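Long-range contacts in tungsten formylmethanofuran dehydrogenase subunit E (Syntrophus aciditrophicus, PDB 3D00), which is of unknown exact function but binds zinc and resembles a subunit of the formylmethanofuran dehydrogenase implicated in microbial methanogenesis: residues A[33-37]-A[63-68]; A[97-103]-A[142-148]. All blocks are in the same frame, centred on the assembly; numbering follows the deposited sequence.

Contact 1 of 2, residues A[33-37]-A[63-68]; sequences GGFMV and AVQLLT
Val37 of helix 28-42 packs against Ala63, Val64 and Leu67 of helix 60-67 and against Thr68 just beyond its end, and both of its methyls are used. CG1, anti to the backbone N (chi1 169°), is turned toward Thr68, where Val37 CG1 lies 3.6 Å from Thr68 CG2. The other branch goes to Val64: Val37 CG2 meets Val64 CG2 at 3.8 Å, the two valines crossing at about a right angle. Between them Leu67 lays its CD1 branch against Val37 CB (3.9 Å).

The tight part of the contact is one turn earlier, at the glycines. Ala63 CB sits 3.6 Å from Gly33 C, the methyl lying directly on the backbone. Gly34 gives a second smooth patch, with Leu67 CD1 3.7 Å from Gly34 CA. The axes of the two short helical segments approach to 9.3 Å and cross at -61°, with Val37 and Leu67 packed between them. The looser side is that of Leu67, partly exposed and flanked by Tyr15 of helix 12-23 and by Ile7. Val64, in contrast, is buried against Ala52 and Cys54 of strand 50-54.

Thr68, first residue beyond the helix, turns OG1 back to Val64 O (2.8 Å), approaching from above the carbonyl plane; that oxygen also accepts from the backbone N of Leu67 and Thr68. With OG1 held by Val64 O and by Cys70 N, the threonine methyl faces Val37, and between 33-37 and 63-68 the packing in this FmdE core is apolar, with no polar bond across.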
ATOM      1  N   GLY A  33       2.794   9.318 -12.336  1.00 34.20           N
ATOM      2  CA  GLY A  33       2.586   9.473 -10.918  1.00 34.85           C
ATOM      3  C   GLY A  33       3.615  10.328 -10.243  1.00 35.88           C
ATOM      4  O   GLY A  33       3.258  11.097  -9.371  1.00 37.68           O
ATOM      5  N   GLY A  34       4.889  10.170 -10.627  1.00 37.07           N
ATOM      6  CA  GLY A  34       5.970  11.046 -10.154  1.00 36.74           C
ATOM      7  C   GLY A  34       5.782  12.527 -10.436  1.00 36.88           C
ATOM      8  O   GLY A  34       6.126  13.407  -9.605  1.00 36.41           O
ATOM      9  N   PHE A  35       5.321  12.818 -11.645  1.00 35.56           N
ATOM     10  CA  PHE A  35       5.059  14.188 -12.025  1.00 35.59           C
ATOM     11  C   PHE A  35       3.919  14.698 -11.230  1.00 32.98           C
ATOM     12  O   PHE A  35       3.887  15.845 -10.883  1.00 33.05           O
ATOM     13  CB  PHE A  35       4.792  14.303 -13.514  1.00 35.68           C
ATOM     14  CG  PHE A  35       6.019  14.148 -14.336  1.00 35.90           C
ATOM     15  CD1 PHE A  35       7.025  15.100 -14.275  1.00 36.99           C
ATOM     16  CD2 PHE A  35       6.156  13.086 -15.214  1.00 36.72           C
ATOM     17  CE1 PHE A  35       8.151  14.973 -15.036  1.00 36.54           C
ATOM     18  CE2 PHE A  35       7.272  12.957 -15.984  1.00 36.28           C
ATOM     19  CZ  PHE A  35       8.273  13.878 -15.891  1.00 36.56           C
HETATM   20  N   MSE A  36       2.946  13.852 -10.970  1.00 32.95           N
HETATM   21  CA  MSE A  36       1.788  14.275 -10.209  1.00 33.08           C
HETATM   22  C   MSE A  36       2.086  14.597  -8.755  1.00 33.74           C
HETATM   23  O   MSE A  36       1.666  15.626  -8.232  1.00 35.82           O
HETATM   24  CB  MSE A  36       0.679  13.224 -10.294  1.00 32.87           C
HETATM   25  CG  MSE A  36       0.109  13.099 -11.677  1.00 35.16           C
HETATM   26 SE   MSE A  36      -0.920  11.438 -11.872  0.75 34.03          SE
HETATM   27  CE  MSE A  36      -2.489  11.900 -11.036  1.00 38.41           C
ATOM     28  N   VAL A  37       2.833  13.736  -8.109  1.00 34.75           N
ATOM     29  CA  VAL A  37       3.208  13.933  -6.720  1.00 36.89           C
ATOM     30  C   VAL A  37       4.140  15.130  -6.587  1.00 35.62           C
ATOM     31  O   VAL A  37       3.993  15.921  -5.652  1.00 34.41           O
ATOM     32  CB  VAL A  37       3.871  12.662  -6.126  1.00 37.46           C
ATOM     33  CG1 VAL A  37       4.528  12.942  -4.740  1.00 38.21           C
ATOM     34  CG2 VAL A  37       2.861  11.551  -6.058  1.00 37.03           C
ATOM     35  N   ALA A  63       4.087   5.631  -6.478  1.00 40.28           N
ATOM     36  CA  ALA A  63       4.682   6.970  -6.677  1.00 39.50           C
ATOM     37  C   ALA A  63       4.681   7.732  -5.358  1.00 38.89           C
ATOM     38  O   ALA A  63       5.699   8.290  -4.938  1.00 39.00           O
ATOM     39  CB  ALA A  63       3.880   7.746  -7.730  1.00 37.75           C
ATOM     40  N   VAL A  64       3.532   7.723  -4.694  1.00 39.04           N
ATOM     41  CA  VAL A  64       3.385   8.313  -3.366  1.00 37.52           C
ATOM     42  C   VAL A  64       4.340   7.631  -2.365  1.00 37.66           C
ATOM     43  O   VAL A  64       5.176   8.282  -1.768  1.00 37.92           O
ATOM     44  CB  VAL A  64       1.886   8.293  -2.880  1.00 38.73           C
ATOM     45  CG1 VAL A  64       1.756   8.814  -1.416  1.00 36.23           C
ATOM     46  CG2 VAL A  64       1.012   9.124  -3.793  1.00 37.17           C
ATOM     47  N   GLN A  65       4.286   6.317  -2.227  1.00 37.38           N
ATOM     48  CA  GLN A  65       5.160   5.617  -1.284  1.00 38.06           C
ATOM     49  C   GLN A  65       6.618   5.850  -1.507  1.00 40.10           C
ATOM     50  O   GLN A  65       7.382   6.019  -0.526  1.00 39.76           O
ATOM     51  CB  GLN A  65       4.858   4.151  -1.290  1.00 39.50           C
ATOM     52  CG  GLN A  65       3.496   3.903  -0.774  1.00 39.13           C
ATOM     53  CD  GLN A  65       3.229   2.466  -0.543  1.00 40.75           C
ATOM     54  OE1 GLN A  65       2.970   2.060   0.583  1.00 40.94           O
ATOM     55  NE2 GLN A  65       3.263   1.671  -1.611  1.00 38.48           N
ATOM     56  N   LEU A  66       7.028   5.918  -2.771  1.00 40.49           N
ATOM     57  CA  LEU A  66       8.436   6.161  -3.102  1.00 40.78           C
ATOM     58  C   LEU A  66       8.919   7.579  -2.858  1.00 40.06           C
ATOM     59  O   LEU A  66      10.108   7.798  -2.681  1.00 40.27           O
ATOM     60  CB  LEU A  66       8.706   5.876  -4.584  1.00 43.85           C
ATOM     61  CG  LEU A  66       9.166   4.489  -5.048  1.00 46.10           C
ATOM     62  CD1 LEU A  66       8.929   4.331  -6.583  1.00 47.33           C
ATOM     63  CD2 LEU A  66      10.621   4.301  -4.684  1.00 46.92           C
ATOM     64  N   LEU A  67       8.025   8.554  -2.931  1.00 37.41           N
ATOM     65  CA  LEU A  67       8.411   9.965  -2.948  1.00 36.47           C
ATOM     66  C   LEU A  67       8.071  10.784  -1.697  1.00 37.43           C
ATOM     67  O   LEU A  67       8.597  11.894  -1.513  1.00 39.98           O
ATOM     68  CB  LEU A  67       7.728  10.645  -4.150  1.00 35.99           C
ATOM     69  CG  LEU A  67       8.188  10.270  -5.555  1.00 35.21           C
ATOM     70  CD1 LEU A  67       7.311  10.868  -6.662  1.00 33.41           C
ATOM     71  CD2 LEU A  67       9.655  10.696  -5.709  1.00 33.39           C
ATOM     72  N   THR A  68       7.136  10.272  -0.886  1.00 38.99           N
ATOM     73  CA  THR A  68       6.582  11.001   0.241  1.00 37.83           C
ATOM     74  C   THR A  68       6.741  10.115   1.471  1.00 37.13           C
ATOM     75  O   THR A  68       7.079   8.955   1.331  1.00 35.53           O
ATOM     76  CB  THR A  68       5.069  11.276   0.058  1.00 37.41           C
ATOM     77  OG1 THR A  68       4.369  10.053   0.182  1.00 37.74           O
ATOM     78  CG2 THR A  68       4.706  11.886  -1.336  1.00 34.26           C
TER

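Contact 2 of 2, residues A[97-103]-A[142-148]; sequences GVRVFLD and ILELRNV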
ATOM      1  N   GLY A  97      -6.131  20.604   0.946  1.00 37.07           N
ATOM      2  CA  GLY A  97      -5.060  20.067   0.091  1.00 35.99           C
ATOM      3  C   GLY A  97      -5.249  20.337  -1.380  1.00 35.76           C
ATOM      4  O   GLY A  97      -6.022  21.194  -1.773  1.00 33.92           O
ATOM      5  N   VAL A  98      -4.543  19.558  -2.198  1.00 36.79           N
ATOM      6  CA  VAL A  98      -4.571  19.723  -3.636  1.00 35.52           C
ATOM      7  C   VAL A  98      -4.725  18.371  -4.271  1.00 35.08           C
ATOM      8  O   VAL A  98      -4.110  17.436  -3.841  1.00 33.52           O
ATOM      9  CB  VAL A  98      -3.291  20.439  -4.179  1.00 36.16           C
ATOM     10  CG1 VAL A  98      -3.191  21.786  -3.578  1.00 36.30           C
ATOM     11  CG2 VAL A  98      -2.040  19.680  -3.852  1.00 35.99           C
ATOM     12  N   ARG A  99      -5.576  18.307  -5.291  1.00 34.33           N
ATOM     13  CA  ARG A  99      -5.778  17.113  -6.059  1.00 34.28           C
ATOM     14  C   ARG A  99      -5.186  17.312  -7.427  1.00 34.76           C
ATOM     15  O   ARG A  99      -5.379  18.370  -8.045  1.00 31.63           O
ATOM     16  CB  ARG A  99      -7.251  16.855  -6.221  1.00 34.24           C
ATOM     17  CG  ARG A  99      -7.578  15.579  -6.931  1.00 35.61           C
ATOM     18  CD  ARG A  99      -9.105  15.503  -6.960  1.00 36.34           C
ATOM     19  NE  ARG A  99      -9.567  14.253  -7.519  1.00 36.76           N
ATOM     20  CZ  ARG A  99      -9.974  14.089  -8.753  1.00 36.07           C
ATOM     21  NH1 ARG A  99      -9.999  15.113  -9.570  1.00 38.09           N
ATOM     22  NH2 ARG A  99     -10.330  12.880  -9.165  1.00 37.29           N
ATOM     23  N   VAL A 100      -4.492  16.272  -7.905  1.00 35.52           N
ATOM     24  CA  VAL A 100      -3.859  16.289  -9.201  1.00 35.59           C
ATOM     25  C   VAL A 100      -4.355  15.103  -9.983  1.00 37.07           C
ATOM     26  O   VAL A 100      -4.431  13.994  -9.475  1.00 35.70           O
ATOM     27  CB  VAL A 100      -2.302  16.230  -9.127  1.00 35.20           C
ATOM     28  CG1 VAL A 100      -1.727  16.362 -10.535  1.00 35.09           C
ATOM     29  CG2 VAL A 100      -1.767  17.303  -8.218  1.00 34.84           C
ATOM     30  N   PHE A 101      -4.671  15.365 -11.237  1.00 38.15           N
ATOM     31  CA  PHE A 101      -5.162  14.377 -12.124  1.00 39.45           C
ATOM     32  C   PHE A 101      -4.744  14.682 -13.571  1.00 42.86           C
ATOM     33  O   PHE A 101      -4.202  15.756 -13.873  1.00 41.59           O
ATOM     34  CB  PHE A 101      -6.694  14.294 -11.972  1.00 37.23           C
ATOM     35  CG  PHE A 101      -7.447  15.581 -12.273  1.00 37.40           C
ATOM     36  CD1 PHE A 101      -7.532  16.579 -11.344  1.00 37.49           C
ATOM     37  CD2 PHE A 101      -8.097  15.750 -13.475  1.00 37.66           C
ATOM     38  CE1 PHE A 101      -8.255  17.731 -11.609  1.00 38.27           C
ATOM     39  CE2 PHE A 101      -8.826  16.906 -13.757  1.00 38.05           C
ATOM     40  CZ  PHE A 101      -8.900  17.891 -12.817  1.00 37.18           C
ATOM     41  N   LEU A 102      -4.994  13.722 -14.452  1.00 47.02           N
ATOM     42  CA  LEU A 102      -4.673  13.869 -15.864  1.00 51.26           C
ATOM     43  C   LEU A 102      -5.787  14.612 -16.618  1.00 51.86           C
ATOM     44  O   LEU A 102      -6.973  14.367 -16.414  1.00 51.28           O
ATOM     45  CB  LEU A 102      -4.393  12.508 -16.505  1.00 53.11           C
ATOM     46  CG  LEU A 102      -2.933  12.032 -16.504  1.00 54.05           C
ATOM     47  CD1 LEU A 102      -2.403  12.213 -15.124  1.00 53.58           C
ATOM     48  CD2 LEU A 102      -2.793  10.563 -16.984  1.00 53.58           C
ATOM     49  N   ASP A 103      -5.359  15.522 -17.480  1.00 54.15           N
ATOM     50  CA  ASP A 103      -6.228  16.377 -18.271  1.00 56.70           C
ATOM     51  C   ASP A 103      -6.059  15.914 -19.730  1.00 56.58           C
ATOM     52  O   ASP A 103      -5.081  16.258 -20.396  1.00 55.58           O
ATOM     53  CB  ASP A 103      -5.776  17.833 -18.073  1.00 57.88           C
ATOM     54  CG  ASP A 103      -6.841  18.868 -18.441  1.00 59.68           C
ATOM     55  OD1 ASP A 103      -8.021  18.705 -18.071  1.00 60.53           O
ATOM     56  OD2 ASP A 103      -6.462  19.893 -19.072  1.00 61.08           O
ATOM     57  N   ILE A 142       0.462  17.478 -19.020  1.00 36.80           N
ATOM     58  CA  ILE A 142      -0.784  16.730 -19.131  1.00 36.08           C
ATOM     59  C   ILE A 142      -1.580  16.657 -17.824  1.00 36.73           C
ATOM     60  O   ILE A 142      -2.600  15.974 -17.742  1.00 37.16           O
ATOM     61  CB  ILE A 142      -0.502  15.330 -19.654  1.00 36.10           C
ATOM     62  CG1 ILE A 142       0.542  14.617 -18.783  1.00 36.61           C
ATOM     63  CG2 ILE A 142      -0.014  15.442 -21.106  1.00 35.71           C
ATOM     64  CD1 ILE A 142       0.541  13.092 -18.926  1.00 35.90           C
ATOM     65  N   LEU A 143      -1.139  17.414 -16.828  1.00 37.38           N
ATOM     66  CA  LEU A 143      -1.753  17.395 -15.497  1.00 38.21           C
ATOM     67  C   LEU A 143      -2.629  18.625 -15.198  1.00 37.00           C
ATOM     68  O   LEU A 143      -2.395  19.693 -15.739  1.00 36.55           O
ATOM     69  CB  LEU A 143      -0.631  17.251 -14.463  1.00 37.88           C
ATOM     70  CG  LEU A 143       0.263  16.029 -14.665  1.00 38.11           C
ATOM     71  CD1 LEU A 143       1.313  15.999 -13.570  1.00 38.96           C
ATOM     72  CD2 LEU A 143      -0.539  14.770 -14.680  1.00 40.09           C
ATOM     73  N   GLU A 144      -3.669  18.446 -14.390  1.00 37.02           N
ATOM     74  CA  GLU A 144      -4.442  19.561 -13.843  1.00 38.31           C
ATOM     75  C   GLU A 144      -4.496  19.445 -12.323  1.00 37.04           C
ATOM     76  O   GLU A 144      -4.439  18.370 -11.771  1.00 33.32           O
ATOM     77  CB  GLU A 144      -5.871  19.620 -14.411  1.00 40.64           C
ATOM     78  CG  GLU A 144      -6.614  20.980 -14.217  1.00 44.75           C
ATOM     79  CD  GLU A 144      -5.741  22.247 -14.499  1.00 47.21           C
ATOM     80  OE1 GLU A 144      -5.001  22.733 -13.584  1.00 50.14           O
ATOM     81  OE2 GLU A 144      -5.776  22.770 -15.641  1.00 49.19           O
ATOM     82  N   LEU A 145      -4.663  20.577 -11.670  1.00 37.05           N
ATOM     83  CA  LEU A 145      -4.584  20.698 -10.218  1.00 39.31           C
ATOM     84  C   LEU A 145      -5.873  21.345  -9.747  1.00 39.72           C
ATOM     85  O   LEU A 145      -6.408  22.225 -10.423  1.00 38.14           O
ATOM     86  CB  LEU A 145      -3.461  21.665  -9.900  1.00 42.01           C
ATOM     87  CG  LEU A 145      -2.187  21.436  -9.132  1.00 43.63           C
ATOM     88  CD1 LEU A 145      -1.480  22.817  -9.168  1.00 43.95           C
ATOM     89  CD2 LEU A 145      -2.465  21.009  -7.739  1.00 43.87           C
ATOM     90  N   ARG A 146      -6.362  20.968  -8.583  1.00 39.92           N
ATOM     91  CA  ARG A 146      -7.515  21.649  -8.027  1.00 40.53           C
ATOM     92  C   ARG A 146      -7.398  21.655  -6.524  1.00 38.94           C
ATOM     93  O   ARG A 146      -7.051  20.642  -5.960  1.00 37.84           O
ATOM     94  CB  ARG A 146      -8.782  20.907  -8.433  1.00 43.81           C
ATOM     95  CG  ARG A 146      -9.956  21.213  -7.572  1.00 47.03           C
ATOM     96  CD  ARG A 146     -11.245  20.960  -8.290  1.00 51.16           C
ATOM     97  NE  ARG A 146     -11.437  19.531  -8.543  1.00 53.77           N
ATOM     98  CZ  ARG A 146     -11.598  18.967  -9.753  1.00 54.29           C
ATOM     99  NH1 ARG A 146     -11.594  19.678 -10.887  1.00 53.90           N
ATOM    100  NH2 ARG A 146     -11.779  17.652  -9.810  1.00 54.57           N
ATOM    101  N   ASN A 147      -7.668  22.786  -5.885  1.00 37.52           N
ATOM    102  CA  ASN A 147      -7.784  22.821  -4.431  1.00 38.11           C
ATOM    103  C   ASN A 147      -8.970  21.995  -3.929  1.00 38.86           C
ATOM    104  O   ASN A 147     -10.083  22.065  -4.489  1.00 39.44           O
ATOM    105  CB  ASN A 147      -7.908  24.270  -3.939  1.00 39.66           C
ATOM    106  CG  ASN A 147      -6.695  25.088  -4.291  1.00 39.85           C
ATOM    107  OD1 ASN A 147      -5.579  24.535  -4.380  1.00 39.98           O
ATOM    108  ND2 ASN A 147      -6.892  26.398  -4.512  1.00 40.88           N
ATOM    109  N   VAL A 148      -8.733  21.218  -2.867  1.00 37.69           N
ATOM    110  CA  VAL A 148      -9.775  20.401  -2.262  1.00 37.35           C
ATOM    111  C   VAL A 148      -9.744  20.505  -0.734  1.00 35.86           C
ATOM    112  O   VAL A 148      -8.731  20.855  -0.149  1.00 35.21           O
ATOM    113  CB  VAL A 148      -9.668  18.901  -2.712  1.00 36.96           C
ATOM    114  CG1 VAL A 148      -9.853  18.766  -4.219  1.00 37.15           C
ATOM    115  CG2 VAL A 148      -8.349  18.227  -2.232  1.00 36.15           C
TER
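Two arginines lie side by side and point the same way: Arg99 NH1 is 3.1 Å from Arg146 NH2, both donors, with the guanidinium planes only 12° apart. Glu171 of the second subunit probably accounts for the pairing. It forms a salt bridge with Arg99 and a long, weak ion pair with Arg146, while Glu55 of the same chain takes Arg99 NH2; the two guanidinium groups gather round the Glu171 carboxylate, which probably makes their closeness favourable. Arg146, bent at chi3 (68°), brings one face of its guanidinium against Phe101 CE1, the planes 38° apart. Glu144 CB rests on the ring of Phe101 in a CH-pi contact, 4.1 Å from the centroid.

Beneath these side chains the backbones form an antiparallel ladder in which strand 143-149 is the outermost strand of the mixed sheet in this chain. Arg99 and Arg146 are a hydrogen-bonded pair, Arg99 N to Arg146 O measuring 2.8 Å, as are Phe101 with Glu144 and Gly97 with Val148. The ladder runs on to Asp103 N, bonded to Ile142 O at 2.8 Å. On the other face Leu145 CD2 fits between Val98 CB (3.7 Å) and Val100 CG2 (3.8 Å), and Val100 packs on Ala40 of helix 28-42.

How the contacts relate
From the N terminus, helix 28-42 supplies 33-37, and contact 1 closes the first loop when the chain returns in helix 60-67 after strand 50-54. The chain then builds strands 77-79 and 86-91 before strand 96-102 opens contact 2, which closes after helices 111-117 and 129-138 with strand 143-149. The loops follow in series, neither nested nor crossed, their contact centres about 14 Å apart. Selenomethionine Met36 joins them: in the segment of contact 1 it packs on Leu102 and Leu143 of contact 2. Helix 28-42 thus packs against both helix 60-67 and strands 96-102 and 143-149, within the FmdE core.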